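Local coordinates for protein pyocin S8 (Pseudomonas aeruginosa, PDB 6W0V) that probably kills competing bacteria by cutting their DNA with its HNH nuclease domain, the part present here, which is bound by its cognate immunity protein, at residues W17-I29 and D110-H122. The protein carries 1 engineered substitution. Residues are numbered along the deposited sequence; the frame is centred on the assembly and turned at random.
Sequences WLAGASQGDGVPI and DIDNLRVMTPKMH
Val27 and Val116 face each other as a hydrogen-bonded antiparallel pair, Val27 N to Val116 O at 2.8 Å and Val116 N to Val27 O at 2.7 Å. They illustrate how a short edge strand extends the beta-beta-alpha (His-Me finger) unit of HNH nucleases, here strands 95-98 and 114-117 with helix 119-122.

Packing is tight on the valine face. With CG1 of Val116 anti to its backbone N (chi1 177°), the two methyls separate their tasks: CG1 presses on Leu18 CD2 at 3.5 Å, a close fit, while CG2 touches both Trp17 CZ2 and Ile29 CD1. Phe52 of helix 45-57 adjoins this cluster. The indole is fixed by its edge, Trp17 NE1 donating in the ring plane to Pro28 O (2.8 Å), and Leu18 CD2 sits over the centre of one ring face.

The other side, toward solvent, is looser and more polar. Arg115, bent at chi2 and chi3, spreads its guanidinium over Pro28; NH1 bonds Gly26 O at 3.2 Å, nearly straight at 167°. Asp25 OD1 stands over the opposite face, 3.5 Å from Arg115 NH1, a salt bridge of charge alone.

Beyond the strand, Thr118 N donates to Ala21 O, and Thr118 OG1, also bonded to Glu86, caps the helix through Met121 N. At the other end one water accepts from Ile29 N and donates to Ile111 O and Leu114 O.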
loop_
_atom_site.group_PDB
_atom_site.type_symbol
_atom_site.label_atom_id
_atom_site.label_comp_id
_atom_site.label_asym_id
_atom_site.label_seq_id
_atom_site.Cartn_x
_atom_site.Cartn_y
_atom_site.Cartn_z
ATOM N N TRP A 17 -5.786 -5.771 11.505
ATOM C CA TRP A 17 -4.457 -5.431 12.046
ATOM C C TRP A 17 -4.199 -3.933 11.877
ATOM O O TRP A 17 -3.833 -3.277 12.859
ATOM C CB TRP A 17 -3.420 -6.288 11.339
ATOM C CG TRP A 17 -2.028 -5.816 11.561
ATOM C CD1 TRP A 17 -1.454 -5.419 12.734
ATOM C CD2 TRP A 17 -1.019 -5.723 10.553
ATOM N NE1 TRP A 17 -0.153 -5.070 12.516
ATOM C CE2 TRP A 17 0.143 -5.248 11.191
ATOM C CE3 TRP A 17 -0.997 -5.985 9.180
ATOM C CZ2 TRP A 17 1.327 -5.045 10.495
ATOM C CZ3 TRP A 17 0.175 -5.772 8.494
ATOM C CH2 TRP A 17 1.320 -5.318 9.149
ATOM N N LEU A 18 -4.392 -3.399 10.673
ATOM C CA LEU A 18 -3.960 -2.015 10.358
ATOM C C LEU A 18 -5.049 -1.005 10.714
ATOM O O LEU A 18 -4.779 0.195 10.553
ATOM C CB LEU A 18 -3.588 -1.925 8.881
ATOM C CG LEU A 18 -2.351 -2.716 8.483
ATOM C CD1 LEU A 18 -1.912 -2.332 7.088
ATOM C CD2 LEU A 18 -1.221 -2.500 9.479
ATOM N N ALA A 19 -6.199 -1.440 11.230
ATOM C CA ALA A 19 -7.240 -0.513 11.733
ATOM C C ALA A 19 -6.577 0.510 12.665
ATOM O O ALA A 19 -6.896 1.705 12.547
ATOM C CB ALA A 19 -8.348 -1.267 12.423
ATOM N N GLY A 20 -5.658 0.057 13.523
ATOM C CA GLY A 20 -4.981 0.900 14.528
ATOM C C GLY A 20 -3.807 1.682 13.956
ATOM O O GLY A 20 -3.261 2.531 14.691
ATOM N N ALA A 21 -3.417 1.421 12.703
ATOM C CA ALA A 21 -2.257 2.074 12.047
ATOM C C ALA A 21 -2.509 3.578 11.934
ATOM O O ALA A 21 -1.531 4.333 11.849
ATOM C CB ALA A 21 -1.978 1.466 10.698
ATOM N N SER A 22 -3.778 3.987 11.953
ATOM C CA SER A 22 -4.232 5.381 11.742
ATOM C C SER A 22 -4.416 6.102 13.078
ATOM O O SER A 22 -5.009 7.194 13.076
ATOM C CB SER A 22 -5.513 5.379 10.967
ATOM O OG SER A 22 -6.497 4.616 11.648
ATOM N N GLN A 23 -3.912 5.535 14.171
ATOM C CA GLN A 23 -4.095 6.120 15.521
ATOM C C GLN A 23 -2.797 6.009 16.309
ATOM O O GLN A 23 -2.112 4.988 16.152
ATOM C CB GLN A 23 -5.205 5.391 16.266
ATOM C CG GLN A 23 -6.585 5.665 15.693
ATOM C CD GLN A 23 -7.330 4.379 15.442
ATOM O OE1 GLN A 23 -7.296 3.830 14.345
ATOM N NE2 GLN A 23 -7.982 3.872 16.475
ATOM N N GLY A 24 -2.525 7.028 17.128
ATOM C CA GLY A 24 -1.420 7.082 18.103
ATOM C C GLY A 24 -0.134 6.498 17.550
ATOM O O GLY A 24 0.370 7.010 16.534
ATOM N N ASP A 25 0.363 5.435 18.182
ATOM C CA ASP A 25 1.702 4.857 17.896
ATOM C C ASP A 25 1.605 3.816 16.777
ATOM O O ASP A 25 2.603 3.135 16.543
ATOM C CB ASP A 25 2.315 4.237 19.153
ATOM C CG ASP A 25 1.455 3.160 19.790
ATOM O OD1 ASP A 25 1.952 2.499 20.725
ATOM O OD2 ASP A 25 0.293 3.003 19.359
ATOM N N GLY A 26 0.463 3.697 16.097
ATOM C CA GLY A 26 0.301 2.687 15.038
ATOM C C GLY A 26 0.140 1.318 15.654
ATOM O O GLY A 26 -0.315 1.235 16.808
ATOM N N VAL A 27 0.481 0.270 14.921
ATOM C CA VAL A 27 0.210 -1.109 15.398
ATOM C C VAL A 27 1.517 -1.870 15.391
ATOM O O VAL A 27 2.369 -1.656 14.537
ATOM C CB VAL A 27 -0.873 -1.815 14.568
ATOM C CG1 VAL A 27 -2.208 -1.120 14.755
ATOM C CG2 VAL A 27 -0.505 -1.910 13.096
ATOM N N PRO A 28 1.665 -2.823 16.322
ATOM C CA PRO A 28 2.862 -3.640 16.348
ATOM C C PRO A 28 2.845 -4.588 15.149
ATOM O O PRO A 28 1.845 -4.718 14.446
ATOM C CB PRO A 28 2.742 -4.391 17.673
ATOM C CG PRO A 28 1.246 -4.527 17.866
ATOM C CD PRO A 28 0.672 -3.231 17.331
ATOM N N ILE A 29 3.977 -5.212 14.913
ATOM C CA ILE A 29 4.122 -6.241 13.858
ATOM C C ILE A 29 3.476 -7.499 14.396
ATOM O O ILE A 29 3.753 -7.913 15.511
ATOM C CB ILE A 29 5.602 -6.454 13.521
ATOM C CG1 ILE A 29 6.285 -5.129 13.170
ATOM C CG2 ILE A 29 5.760 -7.499 12.432
ATOM C CD1 ILE A 29 5.400 -4.144 12.413
ATOM N N ASP A 110 14.914 -4.695 14.281
ATOM C CA ASP A 110 14.238 -5.236 15.474
ATOM C C ASP A 110 12.750 -5.014 15.267
ATOM O O ASP A 110 12.275 -3.865 15.288
ATOM C CB ASP A 110 14.715 -4.705 16.813
ATOM C CG ASP A 110 14.073 -5.551 17.897
ATOM O OD1 ASP A 110 12.903 -5.315 18.150
ATOM O OD2 ASP A 110 14.719 -6.516 18.406
ATOM N N ILE A 111 12.070 -6.130 15.090
ATOM C CA ILE A 111 10.623 -6.171 14.793
ATOM C C ILE A 111 9.866 -5.495 15.932
ATOM O O ILE A 111 8.861 -4.853 15.669
ATOM C CB ILE A 111 10.203 -7.624 14.564
ATOM C CG1 ILE A 111 10.922 -8.184 13.335
ATOM C CG2 ILE A 111 8.697 -7.738 14.443
ATOM C CD1 ILE A 111 11.002 -9.671 13.315
ATOM N N ASP A 112 10.350 -5.598 17.161
ATOM C CA ASP A 112 9.650 -5.000 18.320
ATOM C C ASP A 112 9.882 -3.492 18.333
ATOM O O ASP A 112 9.201 -2.800 19.100
ATOM C CB ASP A 112 10.080 -5.686 19.610
ATOM C CG ASP A 112 9.703 -7.151 19.583
ATOM O OD1 ASP A 112 8.581 -7.444 19.158
ATOM O OD2 ASP A 112 10.528 -7.977 19.961
ATOM N N ASN A 113 10.788 -3.004 17.491
ATOM C CA ASN A 113 11.025 -1.552 17.322
ATOM C C ASN A 113 10.161 -1.015 16.181
ATOM O O ASN A 113 10.308 0.166 15.832
ATOM C CB ASN A 113 12.493 -1.249 17.051
ATOM C CG ASN A 113 12.781 0.227 17.172
ATOM O OD1 ASN A 113 12.211 0.902 18.027
ATOM N ND2 ASN A 113 13.636 0.735 16.303
ATOM N N LEU A 114 9.306 -1.855 15.605
ATOM C CA LEU A 114 8.534 -1.448 14.413
ATOM C C LEU A 114 7.073 -1.290 14.784
ATOM O O LEU A 114 6.530 -2.116 15.517
ATOM C CB LEU A 114 8.690 -2.480 13.305
ATOM C CG LEU A 114 10.135 -2.808 12.954
ATOM C CD1 LEU A 114 10.169 -3.846 11.853
ATOM C CD2 LEU A 114 10.906 -1.558 12.554
ATOM N N ARG A 115 6.476 -0.265 14.209
ATOM C CA ARG A 115 5.020 -0.069 14.248
ATOM C C ARG A 115 4.592 0.194 12.828
ATOM O O ARG A 115 5.296 0.914 12.133
ATOM C CB ARG A 115 4.654 1.142 15.095
ATOM C CG ARG A 115 5.142 1.037 16.521
ATOM C CD ARG A 115 4.540 -0.166 17.166
ATOM N NE ARG A 115 3.161 0.028 17.566
ATOM C CZ ARG A 115 2.641 -0.579 18.624
ATOM N NH1 ARG A 115 1.373 -0.407 18.948
ATOM N NH2 ARG A 115 3.403 -1.361 19.365
ATOM N N VAL A 116 3.457 -0.334 12.430
ATOM C CA VAL A 116 2.903 0.088 11.127
ATOM C C VAL A 116 1.979 1.267 11.395
ATOM O O VAL A 116 1.196 1.232 12.347
ATOM C CB VAL A 116 2.250 -1.075 10.388
ATOM C CG1 VAL A 116 1.628 -0.590 9.090
ATOM C CG2 VAL A 116 3.279 -2.153 10.133
ATOM N N MET A 117 2.157 2.305 10.597
ATOM C CA MET A 117 1.443 3.578 10.763
ATOM C C MET A 117 0.973 4.014 9.393
ATOM O O MET A 117 1.642 3.726 8.407
ATOM C CB MET A 117 2.377 4.651 11.308
ATOM C CG MET A 117 2.947 4.296 12.637
ATOM S SD MET A 117 3.876 5.693 13.198
ATOM C CE MET A 117 3.899 5.372 14.958
ATOM N N THR A 118 -0.124 4.735 9.354
ATOM C CA THR A 118 -0.462 5.492 8.143
ATOM C C THR A 118 0.502 6.660 8.063
ATOM O O THR A 118 1.041 7.094 9.078
ATOM C CB THR A 118 -1.903 5.966 8.208
ATOM O OG1 THR A 118 -1.968 6.846 9.331
ATOM C CG2 THR A 118 -2.863 4.805 8.328
ATOM N N PRO A 119 0.744 7.198 6.858
ATOM C CA PRO A 119 1.560 8.397 6.712
ATOM C C PRO A 119 1.075 9.519 7.629
ATOM O O PRO A 119 1.892 10.209 8.187
ATOM C CB PRO A 119 1.355 8.748 5.242
ATOM C CG PRO A 119 1.195 7.399 4.593
ATOM C CD PRO A 119 0.348 6.619 5.569
ATOM N N LYS A 120 -0.245 9.676 7.735
ATOM C CA LYS A 120 -0.867 10.746 8.547
ATOM C C LYS A 120 -0.364 10.619 9.983
ATOM O O LYS A 120 0.013 11.642 10.571
ATOM C CB LYS A 120 -2.389 10.647 8.496
ATOM C CG LYS A 120 -3.123 11.749 9.235
ATOM C CD LYS A 120 -4.613 11.509 9.305
ATOM C CE LYS A 120 -5.288 12.303 10.403
ATOM N NZ LYS A 120 -4.711 12.015 11.739
ATOM N N MET A 121 -0.357 9.404 10.525
ATOM C CA MET A 121 0.139 9.164 11.901
ATOM C C MET A 121 1.662 9.270 11.896
ATOM O O MET A 121 2.214 9.907 12.799
ATOM C CB MET A 121 -0.280 7.787 12.418
ATOM C CG MET A 121 -1.715 7.744 12.896
ATOM S SD MET A 121 -2.203 9.225 13.832
ATOM C CE MET A 121 -0.898 9.303 15.057
ATOM N N HIS A 122 2.302 8.668 10.898
ATOM C CA HIS A 122 3.776 8.529 10.812
ATOM C C HIS A 122 4.442 9.905 10.843
ATOM O O HIS A 122 5.439 10.077 11.555
ATOM C CB HIS A 122 4.139 7.764 9.545
ATOM C CG HIS A 122 5.564 7.354 9.523
ATOM N ND1 HIS A 122 6.292 7.288 8.362
ATOM C CD2 HIS A 122 6.399 7.005 10.524
ATOM C CE1 HIS A 122 7.516 6.888 8.640
ATOM N NE2 HIS A 122 7.611 6.716 9.963
HETATM O O HOH W 1 6.258 -4.933 16.668
#